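Local coordinates for vascular protein tyrosine phosphatase 1 (Rattus norvegicus, PDB 3I36), which probably hydrolyses phosphotyrosine in target proteins to tyrosine and free phosphate, the piece described being the intracellular catalytic domain of this receptor-type phosphatase, at residues Asn78-Asp83 with Tyr99-Tyr104; Tyr138-Leu143 with Pro239-Cys244; Ala246-Thr251 with Met281-Met286. All coordinates share one frame; numbering follows the deposited sequence.

Contact 1 (Asn78-Asp83 with Tyr99-Tyr104); sequences NVLPYD and YINANY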
ATOM      1  N   ASN A  78      -7.961 -15.534   0.812  1.00 14.01           N
ATOM      2  CA  ASN A  78      -8.936 -14.732   0.083  1.00 14.01           C
ATOM      3  C   ASN A  78      -8.394 -13.361  -0.288  1.00 13.62           C
ATOM      4  O   ASN A  78      -9.139 -12.459  -0.667  1.00 15.91           O
ATOM      5  CB  ASN A  78     -10.240 -14.601   0.870  1.00 19.37           C
ATOM      6  CG  ASN A  78     -10.072 -13.814   2.154  1.00 28.01           C
ATOM      7  OD1 ASN A  78      -8.957 -13.648   2.662  1.00 24.20           O
ATOM      8  ND2 ASN A  78     -11.189 -13.325   2.693  1.00 35.01           N
ATOM      9  N   VAL A  79      -7.088 -13.196  -0.164  1.00 12.74           N
ATOM     10  CA  VAL A  79      -6.462 -12.003  -0.694  1.00 12.56           C
ATOM     11  C   VAL A  79      -5.407 -12.413  -1.691  1.00 12.58           C
ATOM     12  O   VAL A  79      -4.248 -12.657  -1.347  1.00 12.56           O
ATOM     13  CB  VAL A  79      -5.858 -11.139   0.406  1.00 16.11           C
ATOM     14  CG1 VAL A  79      -5.218  -9.911  -0.208  1.00 18.16           C
ATOM     15  CG2 VAL A  79      -6.952 -10.742   1.412  1.00 15.30           C
ATOM     16  N   LEU A  80      -5.840 -12.539  -2.935  1.00 14.33           N
ATOM     17  CA  LEU A  80      -4.979 -13.066  -3.975  1.00 14.16           C
ATOM     18  C   LEU A  80      -4.818 -12.024  -5.050  1.00 14.44           C
ATOM     19  O   LEU A  80      -5.790 -11.407  -5.466  1.00 11.88           O
ATOM     20  CB  LEU A  80      -5.604 -14.304  -4.599  1.00 14.54           C
ATOM     21  CG  LEU A  80      -5.990 -15.370  -3.584  1.00 16.04           C
ATOM     22  CD1 LEU A  80      -6.576 -16.555  -4.324  1.00 18.13           C
ATOM     23  CD2 LEU A  80      -4.776 -15.792  -2.758  1.00 13.33           C
ATOM     24  N   PRO A  81      -3.589 -11.866  -5.534  1.00 13.72           N
ATOM     25  CA  PRO A  81      -3.315 -10.885  -6.579  1.00 13.03           C
ATOM     26  C   PRO A  81      -3.975 -11.315  -7.885  1.00 13.81           C
ATOM     27  O   PRO A  81      -3.896 -12.483  -8.269  1.00 13.39           O
ATOM     28  CB  PRO A  81      -1.795 -10.948  -6.717  1.00 12.42           C
ATOM     29  CG  PRO A  81      -1.432 -12.382  -6.266  1.00 10.41           C
ATOM     30  CD  PRO A  81      -2.372 -12.563  -5.084  1.00  9.30           C
ATOM     31  N   TYR A  82      -4.614 -10.376  -8.572  1.00 14.88           N
ATOM     32  CA  TYR A  82      -5.103 -10.654  -9.908  1.00 15.32           C
ATOM     33  C   TYR A  82      -3.918 -10.794 -10.848  1.00 13.79           C
ATOM     34  O   TYR A  82      -2.937 -10.061 -10.738  1.00 12.25           O
ATOM     35  CB  TYR A  82      -6.026  -9.534 -10.400  1.00 12.02           C
ATOM     36  CG  TYR A  82      -7.199  -9.327  -9.488  1.00 14.01           C
ATOM     37  CD1 TYR A  82      -7.983 -10.407  -9.096  1.00 11.45           C
ATOM     38  CD2 TYR A  82      -7.534  -8.058  -9.020  1.00 14.70           C
ATOM     39  CE1 TYR A  82      -9.061 -10.240  -8.250  1.00 17.04           C
ATOM     40  CE2 TYR A  82      -8.620  -7.876  -8.170  1.00 14.05           C
ATOM     41  CZ  TYR A  82      -9.378  -8.971  -7.792  1.00 11.31           C
ATOM     42  OH  TYR A  82     -10.457  -8.818  -6.965  1.00 14.83           O
ATOM     43  N   ASP A  83      -4.019 -11.751 -11.760  1.00 13.76           N
ATOM     44  CA  ASP A  83      -2.968 -12.000 -12.737  1.00 15.86           C
ATOM     45  C   ASP A  83      -2.675 -10.750 -13.541  1.00 14.54           C
ATOM     46  O   ASP A  83      -1.537 -10.479 -13.908  1.00 14.63           O
ATOM     47  CB  ASP A  83      -3.417 -13.095 -13.691  1.00 10.29           C
ATOM     48  CG  ASP A  83      -3.579 -14.429 -12.996  1.00 14.49           C
ATOM     49  OD1 ASP A  83      -2.746 -14.724 -12.124  1.00 14.89           O
ATOM     50  OD2 ASP A  83      -4.541 -15.168 -13.299  1.00 16.76           O
ATOM     51  N   TYR A  99       6.284 -15.725  -8.446  1.00 14.68           N
ATOM     52  CA  TYR A  99       5.077 -15.386  -7.719  1.00 14.92           C
ATOM     53  C   TYR A  99       5.340 -14.666  -6.425  1.00 12.45           C
ATOM     54  O   TYR A  99       6.156 -15.093  -5.605  1.00 15.22           O
ATOM     55  CB  TYR A  99       4.223 -16.613  -7.413  1.00 10.89           C
ATOM     56  CG  TYR A  99       2.971 -16.184  -6.718  1.00 10.41           C
ATOM     57  CD1 TYR A  99       1.886 -15.712  -7.449  1.00 13.63           C
ATOM     58  CD2 TYR A  99       2.888 -16.181  -5.331  1.00 12.41           C
ATOM     59  CE1 TYR A  99       0.742 -15.270  -6.823  1.00 13.52           C
ATOM     60  CE2 TYR A  99       1.731 -15.750  -4.685  1.00 11.63           C
ATOM     61  CZ  TYR A  99       0.664 -15.290  -5.451  1.00 12.19           C
ATOM     62  OH  TYR A  99      -0.474 -14.851  -4.840  1.00 11.00           O
ATOM     63  N   ILE A 100       4.611 -13.576  -6.242  1.00 10.86           N
ATOM     64  CA  ILE A 100       4.539 -12.940  -4.947  1.00 10.88           C
ATOM     65  C   ILE A 100       3.162 -12.330  -4.836  1.00 11.23           C
ATOM     66  O   ILE A 100       2.569 -11.893  -5.835  1.00 12.53           O
ATOM     67  CB  ILE A 100       5.619 -11.864  -4.775  1.00  9.69           C
ATOM     68  CG1 ILE A 100       5.548 -11.262  -3.356  1.00 12.89           C
ATOM     69  CG2 ILE A 100       5.458 -10.803  -5.870  1.00 10.40           C
ATOM     70  CD1 ILE A 100       6.840 -10.576  -2.913  1.00 11.50           C
ATOM     71  N   ASN A 101       2.627 -12.334  -3.628  1.00 10.90           N
ATOM     72  CA  ASN A 101       1.318 -11.776  -3.424  1.00  8.56           C
ATOM     73  C   ASN A 101       1.445 -10.266  -3.391  1.00 11.21           C
ATOM     74  O   ASN A 101       1.657  -9.670  -2.335  1.00 10.32           O
ATOM     75  CB  ASN A 101       0.697 -12.278  -2.136  1.00  9.70           C
ATOM     76  CG  ASN A 101      -0.765 -11.926  -2.058  1.00 12.83           C
ATOM     77  OD1 ASN A 101      -1.136 -10.765  -2.257  1.00 13.73           O
ATOM     78  ND2 ASN A 101      -1.610 -12.922  -1.806  1.00 10.90           N
ATOM     79  N   ALA A 102       1.360  -9.673  -4.574  1.00  8.59           N
ATOM     80  CA  ALA A 102       1.595  -8.249  -4.759  1.00  9.59           C
ATOM     81  C   ALA A 102       1.041  -7.862  -6.110  1.00  6.74           C
ATOM     82  O   ALA A 102       1.070  -8.651  -7.061  1.00 11.05           O
ATOM     83  CB  ALA A 102       3.096  -7.935  -4.706  1.00  7.56           C
ATOM     84  N   ASN A 103       0.540  -6.637  -6.204  1.00 11.22           N
ATOM     85  CA  ASN A 103       0.080  -6.120  -7.482  1.00  7.96           C
ATOM     86  C   ASN A 103       0.573  -4.706  -7.646  1.00  6.46           C
ATOM     87  O   ASN A 103       0.675  -3.965  -6.669  1.00  8.07           O
ATOM     88  CB  ASN A 103      -1.444  -6.071  -7.531  1.00  8.76           C
ATOM     89  CG  ASN A 103      -2.056  -7.434  -7.463  1.00 10.41           C
ATOM     90  OD1 ASN A 103      -2.244  -8.106  -8.486  1.00 15.43           O
ATOM     91  ND2 ASN A 103      -2.370  -7.857  -6.261  1.00  6.41           N
ATOM     92  N   TYR A 104       0.840  -4.335  -8.890  1.00  9.54           N
ATOM     93  CA  TYR A 104       1.104  -2.948  -9.211  1.00  9.65           C
ATOM     94  C   TYR A 104      -0.199  -2.209  -9.051  1.00 14.39           C
ATOM     95  O   TYR A 104      -1.222  -2.641  -9.557  1.00 14.61           O
ATOM     96  CB  TYR A 104       1.563  -2.816 -10.648  1.00 10.85           C
ATOM     97  CG  TYR A 104       2.843  -3.535 -10.912  1.00 12.66           C
ATOM     98  CD1 TYR A 104       4.061  -2.997 -10.515  1.00 17.89           C
ATOM     99  CD2 TYR A 104       2.842  -4.759 -11.564  1.00 18.83           C
ATOM    100  CE1 TYR A 104       5.252  -3.675 -10.764  1.00 19.70           C
ATOM    101  CE2 TYR A 104       4.008  -5.429 -11.819  1.00 24.83           C
ATOM    102  CZ  TYR A 104       5.211  -4.886 -11.421  1.00 24.21           C
ATOM    103  OH  TYR A 104       6.368  -5.582 -11.679  1.00 24.70           O
TER

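Contact 2 (Tyr138-Leu143 with Pro239-Cys244); sequences YAIVML and PILVHC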
ATOM      1  N   TYR A 138      12.549   1.779  -3.715  1.00  7.84           N
ATOM      2  CA  TYR A 138      13.413   2.578  -2.852  1.00 11.58           C
ATOM      3  C   TYR A 138      12.661   2.946  -1.578  1.00  9.54           C
ATOM      4  O   TYR A 138      13.248   3.361  -0.591  1.00 12.01           O
ATOM      5  CB  TYR A 138      13.808   3.866  -3.547  1.00 12.69           C
ATOM      6  CG  TYR A 138      14.986   3.731  -4.476  1.00 13.94           C
ATOM      7  CD1 TYR A 138      14.902   2.969  -5.624  1.00 13.45           C
ATOM      8  CD2 TYR A 138      16.170   4.381  -4.207  1.00 13.98           C
ATOM      9  CE1 TYR A 138      15.994   2.857  -6.490  1.00 17.54           C
ATOM     10  CE2 TYR A 138      17.257   4.278  -5.050  1.00 15.61           C
ATOM     11  CZ  TYR A 138      17.164   3.522  -6.189  1.00 16.49           C
ATOM     12  OH  TYR A 138      18.254   3.433  -7.024  1.00 19.24           O
ATOM     13  N   ALA A 139      11.339   2.817  -1.621  1.00 14.09           N
ATOM     14  CA  ALA A 139      10.520   3.184  -0.476  1.00 15.81           C
ATOM     15  C   ALA A 139       9.536   2.078  -0.145  1.00 11.69           C
ATOM     16  O   ALA A 139       8.835   1.571  -1.015  1.00 14.11           O
ATOM     17  CB  ALA A 139       9.768   4.492  -0.737  1.00 14.69           C
ATOM     18  N   ILE A 140       9.479   1.725   1.127  1.00 11.66           N
ATOM     19  CA  ILE A 140       8.475   0.785   1.580  1.00  8.75           C
ATOM     20  C   ILE A 140       7.623   1.536   2.560  1.00 14.25           C
ATOM     21  O   ILE A 140       8.137   2.226   3.432  1.00 12.21           O
ATOM     22  CB  ILE A 140       9.097  -0.416   2.303  1.00 10.90           C
ATOM     23  CG1 ILE A 140       9.790  -1.338   1.288  1.00 12.59           C
ATOM     24  CG2 ILE A 140       8.027  -1.180   3.087  1.00 12.00           C
ATOM     25  CD1 ILE A 140      10.551  -2.493   1.954  1.00 12.03           C
ATOM     26  N   VAL A 141       6.314   1.400   2.413  1.00  9.49           N
ATOM     27  CA  VAL A 141       5.404   1.962   3.381  1.00  7.99           C
ATOM     28  C   VAL A 141       4.749   0.797   4.066  1.00  7.57           C
ATOM     29  O   VAL A 141       4.071  -0.007   3.430  1.00 10.63           O
ATOM     30  CB  VAL A 141       4.341   2.824   2.708  1.00 10.65           C
ATOM     31  CG1 VAL A 141       3.326   3.318   3.745  1.00 11.88           C
ATOM     32  CG2 VAL A 141       5.003   3.998   2.016  1.00 13.54           C
ATOM     33  N   MET A 142       4.961   0.704   5.368  1.00 11.26           N
ATOM     34  CA  MET A 142       4.453  -0.403   6.138  1.00 12.45           C
ATOM     35  C   MET A 142       3.406   0.127   7.086  1.00 13.34           C
ATOM     36  O   MET A 142       3.679   1.021   7.893  1.00 14.04           O
ATOM     37  CB  MET A 142       5.579  -1.040   6.929  1.00 13.81           C
ATOM     38  CG  MET A 142       5.089  -2.085   7.886  1.00  9.95           C
ATOM     39  SD  MET A 142       6.461  -3.044   8.537  1.00 13.45           S
ATOM     40  CE  MET A 142       5.549  -4.173   9.596  1.00 14.44           C
ATOM     41  N   LEU A 143       2.205  -0.423   6.997  1.00 11.18           N
ATOM     42  CA  LEU A 143       1.080   0.187   7.694  1.00 11.09           C
ATOM     43  C   LEU A 143       0.508  -0.730   8.738  1.00 16.28           C
ATOM     44  O   LEU A 143      -0.691  -0.729   9.003  1.00 18.55           O
ATOM     45  CB  LEU A 143      -0.001   0.584   6.697  1.00  8.43           C
ATOM     46  CG  LEU A 143       0.480   1.586   5.648  1.00 14.92           C
ATOM     47  CD1 LEU A 143      -0.439   1.564   4.446  1.00 12.23           C
ATOM     48  CD2 LEU A 143       0.557   2.981   6.255  1.00 15.39           C
ATOM     49  N   PRO A 239       8.490   2.008  -7.899  1.00 13.32           N
ATOM     50  CA  PRO A 239       7.186   1.832  -7.261  1.00 10.37           C
ATOM     51  C   PRO A 239       7.357   1.961  -5.768  1.00 11.00           C
ATOM     52  O   PRO A 239       8.371   1.499  -5.219  1.00  9.86           O
ATOM     53  CB  PRO A 239       6.816   0.374  -7.593  1.00 13.43           C
ATOM     54  CG  PRO A 239       7.762  -0.068  -8.621  1.00 23.48           C
ATOM     55  CD  PRO A 239       9.001   0.760  -8.479  1.00 12.70           C
ATOM     56  N   ILE A 240       6.392   2.585  -5.113  1.00 10.09           N
ATOM     57  CA  ILE A 240       6.399   2.590  -3.661  1.00 10.50           C
ATOM     58  C   ILE A 240       5.764   1.278  -3.247  1.00  9.47           C
ATOM     59  O   ILE A 240       4.649   0.954  -3.664  1.00  9.30           O
ATOM     60  CB  ILE A 240       5.577   3.753  -3.078  1.00 12.64           C
ATOM     61  CG1 ILE A 240       6.132   5.092  -3.596  1.00 11.18           C
ATOM     62  CG2 ILE A 240       5.586   3.710  -1.542  1.00  8.50           C
ATOM     63  CD1 ILE A 240       5.170   6.220  -3.391  1.00 14.88           C
ATOM     64  N   LEU A 241       6.477   0.519  -2.433  1.00  8.56           N
ATOM     65  CA  LEU A 241       5.949  -0.760  -1.993  1.00 10.85           C
ATOM     66  C   LEU A 241       5.169  -0.458  -0.728  1.00  8.85           C
ATOM     67  O   LEU A 241       5.712   0.067   0.240  1.00 11.68           O
ATOM     68  CB  LEU A 241       7.081  -1.737  -1.721  1.00 12.88           C
ATOM     69  CG  LEU A 241       6.718  -3.174  -1.348  1.00 12.08           C
ATOM     70  CD1 LEU A 241       7.999  -3.972  -1.293  1.00  9.96           C
ATOM     71  CD2 LEU A 241       6.011  -3.264  -0.003  1.00 19.13           C
ATOM     72  N   VAL A 242       3.880  -0.749  -0.759  1.00  8.25           N
ATOM     73  CA  VAL A 242       3.027  -0.445   0.378  1.00  7.44           C
ATOM     74  C   VAL A 242       2.443  -1.743   0.857  1.00  9.52           C
ATOM     75  O   VAL A 242       2.010  -2.555   0.057  1.00  9.51           O
ATOM     76  CB  VAL A 242       1.893   0.499   0.001  1.00 10.10           C
ATOM     77  CG1 VAL A 242       1.076   0.884   1.260  1.00 12.57           C
ATOM     78  CG2 VAL A 242       2.458   1.739  -0.650  1.00  8.89           C
ATOM     79  N   HIS A 243       2.473  -1.968   2.164  1.00 11.79           N
ATOM     80  CA  HIS A 243       1.875  -3.185   2.688  1.00  9.27           C
ATOM     81  C   HIS A 243       1.388  -2.939   4.092  1.00 13.61           C
ATOM     82  O   HIS A 243       1.869  -2.040   4.785  1.00 13.05           O
ATOM     83  CB  HIS A 243       2.871  -4.340   2.687  1.00 10.12           C
ATOM     84  CG  HIS A 243       3.909  -4.229   3.757  1.00 12.36           C
ATOM     85  ND1 HIS A 243       3.726  -4.741   5.021  1.00 15.70           N
ATOM     86  CD2 HIS A 243       5.132  -3.647   3.756  1.00 10.52           C
ATOM     87  CE1 HIS A 243       4.800  -4.497   5.756  1.00 16.21           C
ATOM     88  NE2 HIS A 243       5.665  -3.827   5.015  1.00 12.48           N
ATOM     89  N   CYS A 244       0.406  -3.730   4.495  1.00 12.44           N
ATOM     90  CA  CYS A 244       0.016  -3.808   5.886  1.00 11.20           C
ATOM     91  C   CYS A 244       0.065  -5.299   6.147  1.00 14.86           C
ATOM     92  O   CYS A 244       1.107  -5.922   5.949  1.00 14.38           O
ATOM     93  CB  CYS A 244      -1.387  -3.228   6.092  1.00 10.70           C
ATOM     94  SG  CYS A 244      -2.538  -3.577   4.715  1.00 14.86           S
TER
HETATM   95  O   HOH W   1      10.176   3.119  -4.354  1.00 13.49           O

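Contact 3 (Ala246-Thr251 with Met281-Met286); sequences AGVGRT and MHRPLM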
ATOM      1  N   ALA A 246      -2.666  -7.774   4.891  1.00 11.56           N
ATOM      2  CA  ALA A 246      -3.101  -8.356   3.640  1.00 12.53           C
ATOM      3  C   ALA A 246      -2.669  -7.483   2.453  1.00 11.35           C
ATOM      4  O   ALA A 246      -2.666  -7.923   1.307  1.00 12.56           O
ATOM      5  CB  ALA A 246      -4.593  -8.542   3.660  1.00 11.06           C
ATOM      6  N   GLY A 247      -2.297  -6.244   2.739  1.00 10.83           N
ATOM      7  CA  GLY A 247      -1.888  -5.336   1.697  1.00 10.79           C
ATOM      8  C   GLY A 247      -3.091  -4.848   0.912  1.00 13.16           C
ATOM      9  O   GLY A 247      -3.002  -4.606  -0.280  1.00 11.22           O
ATOM     10  N   VAL A 248      -4.232  -4.719   1.574  1.00 12.53           N
ATOM     11  CA  VAL A 248      -5.404  -4.216   0.872  1.00 11.98           C
ATOM     12  C   VAL A 248      -6.118  -3.094   1.597  1.00 13.43           C
ATOM     13  O   VAL A 248      -6.506  -2.111   0.974  1.00 14.23           O
ATOM     14  CB  VAL A 248      -6.402  -5.351   0.501  1.00 17.20           C
ATOM     15  CG1 VAL A 248      -5.689  -6.416  -0.308  1.00 10.04           C
ATOM     16  CG2 VAL A 248      -7.048  -5.947   1.757  1.00 14.77           C
ATOM     17  N   GLY A 249      -6.295  -3.223   2.909  1.00 13.17           N
ATOM     18  CA  GLY A 249      -7.105  -2.255   3.625  1.00 11.13           C
ATOM     19  C   GLY A 249      -6.353  -0.967   3.884  1.00 13.00           C
ATOM     20  O   GLY A 249      -6.550   0.037   3.207  1.00 11.29           O
ATOM     21  N   ARG A 250      -5.506  -0.982   4.902  1.00 10.85           N
ATOM     22  CA  ARG A 250      -4.689   0.183   5.198  1.00 11.88           C
ATOM     23  C   ARG A 250      -3.875   0.589   3.982  1.00  9.20           C
ATOM     24  O   ARG A 250      -3.725   1.769   3.672  1.00 11.67           O
ATOM     25  CB  ARG A 250      -3.756  -0.154   6.344  1.00  9.46           C
ATOM     26  CG  ARG A 250      -4.502  -0.451   7.608  1.00 14.04           C
ATOM     27  CD  ARG A 250      -3.549  -0.828   8.711  1.00 11.09           C
ATOM     28  NE  ARG A 250      -4.292  -1.390   9.833  1.00 14.25           N
ATOM     29  CZ  ARG A 250      -3.728  -1.834  10.948  1.00 18.67           C
ATOM     30  NH1 ARG A 250      -4.472  -2.347  11.929  1.00 15.67           N
ATOM     31  NH2 ARG A 250      -2.416  -1.757  11.082  1.00 17.80           N
ATOM     32  N   THR A 251      -3.376  -0.417   3.284  1.00 10.61           N
ATOM     33  CA  THR A 251      -2.563  -0.196   2.100  1.00  9.18           C
ATOM     34  C   THR A 251      -3.350   0.564   1.056  1.00 12.46           C
ATOM     35  O   THR A 251      -2.875   1.558   0.519  1.00 12.40           O
ATOM     36  CB  THR A 251      -2.071  -1.532   1.543  1.00  8.36           C
ATOM     37  OG1 THR A 251      -1.060  -2.037   2.422  1.00 10.32           O
ATOM     38  CG2 THR A 251      -1.498  -1.365   0.135  1.00  8.21           C
ATOM     39  N   MET A 281      -9.548  -2.816  -9.309  1.00 12.22           N
ATOM     40  CA  MET A 281      -9.238  -3.443 -10.586  1.00 13.63           C
ATOM     41  C   MET A 281      -7.817  -3.982 -10.589  1.00 12.44           C
ATOM     42  O   MET A 281      -7.400  -4.644 -11.543  1.00 13.20           O
ATOM     43  CB  MET A 281      -9.422  -2.450 -11.736  1.00 10.15           C
ATOM     44  CG  MET A 281     -10.867  -2.134 -12.040  1.00 11.36           C
ATOM     45  SD  MET A 281     -11.725  -3.629 -12.543  1.00 16.31           S
ATOM     46  CE  MET A 281     -10.751  -4.109 -13.971  1.00 17.17           C
ATOM     47  N   HIS A 282      -7.061  -3.691  -9.534  1.00 15.68           N
ATOM     48  CA  HIS A 282      -5.667  -4.140  -9.476  1.00 11.26           C
ATOM     49  C   HIS A 282      -5.376  -5.134  -8.367  1.00  9.89           C
ATOM     50  O   HIS A 282      -4.419  -5.891  -8.439  1.00 12.06           O
ATOM     51  CB  HIS A 282      -4.734  -2.942  -9.390  1.00 12.28           C
ATOM     52  CG  HIS A 282      -4.656  -2.186 -10.670  1.00 12.56           C
ATOM     53  ND1 HIS A 282      -5.575  -1.223 -11.020  1.00 13.38           N
ATOM     54  CD2 HIS A 282      -3.809  -2.303 -11.719  1.00 17.04           C
ATOM     55  CE1 HIS A 282      -5.278  -0.753 -12.216  1.00 16.07           C
ATOM     56  NE2 HIS A 282      -4.214  -1.392 -12.664  1.00 14.84           N
ATOM     57  N   ARG A 283      -6.200  -5.129  -7.335  1.00 10.66           N
ATOM     58  CA  ARG A 283      -5.974  -6.032  -6.224  1.00 10.75           C
ATOM     59  C   ARG A 283      -7.288  -6.072  -5.492  1.00 14.07           C
ATOM     60  O   ARG A 283      -7.978  -5.064  -5.418  1.00 10.72           O
ATOM     61  CB  ARG A 283      -4.893  -5.464  -5.313  1.00 12.70           C
ATOM     62  CG  ARG A 283      -4.451  -6.370  -4.171  1.00 10.20           C
ATOM     63  CD  ARG A 283      -3.128  -5.837  -3.607  1.00  8.56           C
ATOM     64  NE  ARG A 283      -2.709  -6.519  -2.382  1.00 11.01           N
ATOM     65  CZ  ARG A 283      -2.111  -7.710  -2.354  1.00 15.12           C
ATOM     66  NH1 ARG A 283      -1.867  -8.364  -3.485  1.00 10.01           N
ATOM     67  NH2 ARG A 283      -1.755  -8.237  -1.194  1.00 12.13           N
ATOM     68  N   PRO A 284      -7.652  -7.241  -4.971  1.00 13.20           N
ATOM     69  CA  PRO A 284      -8.918  -7.348  -4.260  1.00 10.73           C
ATOM     70  C   PRO A 284      -8.915  -6.476  -3.028  1.00 10.30           C
ATOM     71  O   PRO A 284      -7.853  -6.178  -2.459  1.00 10.80           O
ATOM     72  CB  PRO A 284      -8.939  -8.822  -3.815  1.00 16.92           C
ATOM     73  CG  PRO A 284      -7.509  -9.251  -3.863  1.00 22.13           C
ATOM     74  CD  PRO A 284      -6.980  -8.545  -5.072  1.00 18.07           C
ATOM     75  N   LEU A 285     -10.113  -6.058  -2.639  1.00 11.52           N
ATOM     76  CA  LEU A 285     -10.368  -5.544  -1.303  1.00 12.92           C
ATOM     77  C   LEU A 285      -9.689  -4.223  -0.977  1.00 13.85           C
ATOM     78  O   LEU A 285      -9.722  -3.788   0.165  1.00 12.88           O
ATOM     79  CB  LEU A 285      -9.947  -6.594  -0.273  1.00  9.29           C
ATOM     80  CG  LEU A 285     -10.782  -7.865  -0.317  1.00 11.03           C
ATOM     81  CD1 LEU A 285     -10.163  -8.931   0.544  1.00 13.24           C
ATOM     82  CD2 LEU A 285     -12.226  -7.561   0.122  1.00 14.05           C
ATOM     83  N   MET A 286      -9.052  -3.595  -1.959  1.00 14.24           N
ATOM     84  CA  MET A 286      -8.351  -2.346  -1.687  1.00 12.66           C
ATOM     85  C   MET A 286      -9.329  -1.383  -1.044  1.00 13.41           C
ATOM     86  O   MET A 286     -10.399  -1.133  -1.599  1.00  9.80           O
ATOM     87  CB  MET A 286      -7.778  -1.753  -2.969  1.00  9.84           C
ATOM     88  CG  MET A 286      -6.855  -2.712  -3.714  1.00 10.23           C
ATOM     89  SD  MET A 286      -5.564  -3.355  -2.628  1.00 12.78           S
ATOM     90  CE  MET A 286      -4.704  -1.850  -2.262  1.00 11.37           C
TER

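Contact 1 (Asn78-Asp83 with Tyr99-Tyr104)
Pro81 packs against three side chains of Tyr99-Asn103, and it loses more surface in this contact than any other residue. Its CB is directed at the 99-104 segment: CB faces Asn103, CG faces Tyr99, and CD lies against both Tyr99 and Asn101. On one flank Pro81 and Tyr99 meet tip to tip: Pro81 CG lies 3.7 Å from Tyr99 CE1, and Pro81 CD approaches Tyr99 OH to 3.0 Å, a close approach of a ring carbon to an oxygen. That hydroxyl has its polar partner elsewhere, in a hydrogen bond with OD1 of Asn74. Asn101 crosses the proline at about a right angle, with its CG 3.5 Å from Pro81 CD. Its CG stands anti to the backbone N (chi1 -168°), which carries the amide across to the carbonyl of Val79. There Asn101 ND2 donates to Val79 O over 2.7 Å. The bond is nearly straight, at 166° on the hydrogen, and it lies within the plane of the carbonyl and close to that of the amide. The backbone at Asn101 forms an inverse gamma turn, a corner between the short strand 99-100 and the strand 102-105 that edges the central sheet of the phosphatase fold. Asn78-Asp83, the partner segment, follows closely on the KNRY motif, which in classical tyrosine phosphatases shapes the phosphotyrosine-recognition loop. Asn74 of that motif also bonds Asn101 ND2, while Asn101 OD1 accepts from Arg283 NH1; the three bonds together fix the rotation of the Asn101 amide. Past the corner, Asn103 directs its CB at the 78-83 segment, and Asn103 CG comes within 3.6 Å of Pro81 CB. Ala65 of helix 63-66 touches both Pro81 and Tyr99, so a helix covers the contact there.

Contact 2 (Tyr138-Leu143 with Pro239-Cys244)
Leu241 O is approached from strand 139-142 by two groups: Val141 N donates to it over 2.6 Å, and Ile140 CA makes a CH...O contact with it at 3.2 Å. Val141 O is used in the same way, receiving His243 N at 2.8 Å with Val242 CA beside it. These bonds put the two strands in parallel register, Val141 next to Val242. Beyond the strand, Leu143 N still bonds His243 O. On one face of the sheet, Val141 CG2 meets Ile240 CG2 at 3.6 Å. On the other, His243 takes a chi1 of 74°, its CG between backbone N and carbonyl carbon, which turns the ring over Met142. Met142 CA sits 4.1 Å from the His243 ring centroid, 21° off the normal, a CH-pi contact. In the ring plane, His243 ND1 donates to a lone pair of Cys244 O over 3.0 Å, and NE2 bonds Tyr157 OH. Bonds at both nitrogens therefore fix the rotation of the His243 ring, next in sequence to Cys244, the likely phosphocysteine nucleophile. The paired strands lie mid-sheet between strands 114-117 and 196-205, with helices 218-231 and 249-267 packed on the Val141 and Val242 face.

Contact 3 (Ala246-Thr251 with Met281-Met286)
Arg283 reaches Ala246 and Gly247 through a side chain extended from CG to NE, with CG anti to the backbone N (chi1 -174°), and a turn at the last torsion (chi4 80°) that swings the guanidinium edge onto their carbonyls. Arg283 NE donates to Gly247 O over 2.9 Å and Arg283 NH2 to Ala246 O over 2.7 Å. The first acceptor lies near the guanidinium plane, yet the donor stands 50° out of the plane of the Gly247 carbonyl; the second bond lies in its carbonyl plane, its acceptor tilted somewhat from that of the guanidinium. Gly247 has a positive phi, and a CB there would come tight against the same guanidinium. This is the phosphate-binding loop of the HCX5R signature, where the residues from Ala246 to Arg250 probably contact substrate, and Val248 occupies the N-cap position of helix 249-267. Arg283-Met286 forms a type II turn in the same loop as Gln288, another likely substrate-binding residue. An alanine in place of Arg283 would probably leave the carbonyls of Ala246 and Gly247 without these donors and let the signature loop shift more easily. Val248 packs across the turn: its CG1 lies 3.1 Å from Pro284 O, close for a methyl and a carbonyl oxygen, while its CG2 meets Leu285 CB at 3.6 Å. Met286 folds back through bends at its second and third torsions. That brings Met286 SD to 3.8 Å from Val248 CB and Met286 CE to 4.0 Å from Thr251 CG2. Met286 CA makes a CH...O contact with Val248 O at 3.2 Å.

Overall arrangement
All three contacts are buried. Contacts 2 and 3 lie near the middle of the chain, their centres about 6 and 7 Å from the centre of the chain, whereas that of contact 1 lies about 13 Å out. Contact 2 is sheet chemistry, regular backbone bonds with mostly apolar side chains and one histidine ring; contacts 1 and 3 each bring an irregular loop against a segment that turns into a strand or a helix, through side-chain bonds to carbonyls. Strand 240-243 of contact 2 runs through the signature loop into helix 249-267 of contact 3, and Arg250 NH2 bonds back to Leu143 O. The Arg283 guanidinium serves contacts 1 and 3 at once. Contacts 1 and 2 do not touch, but both reach the central sheet, at its edge and mid-sheet respectively.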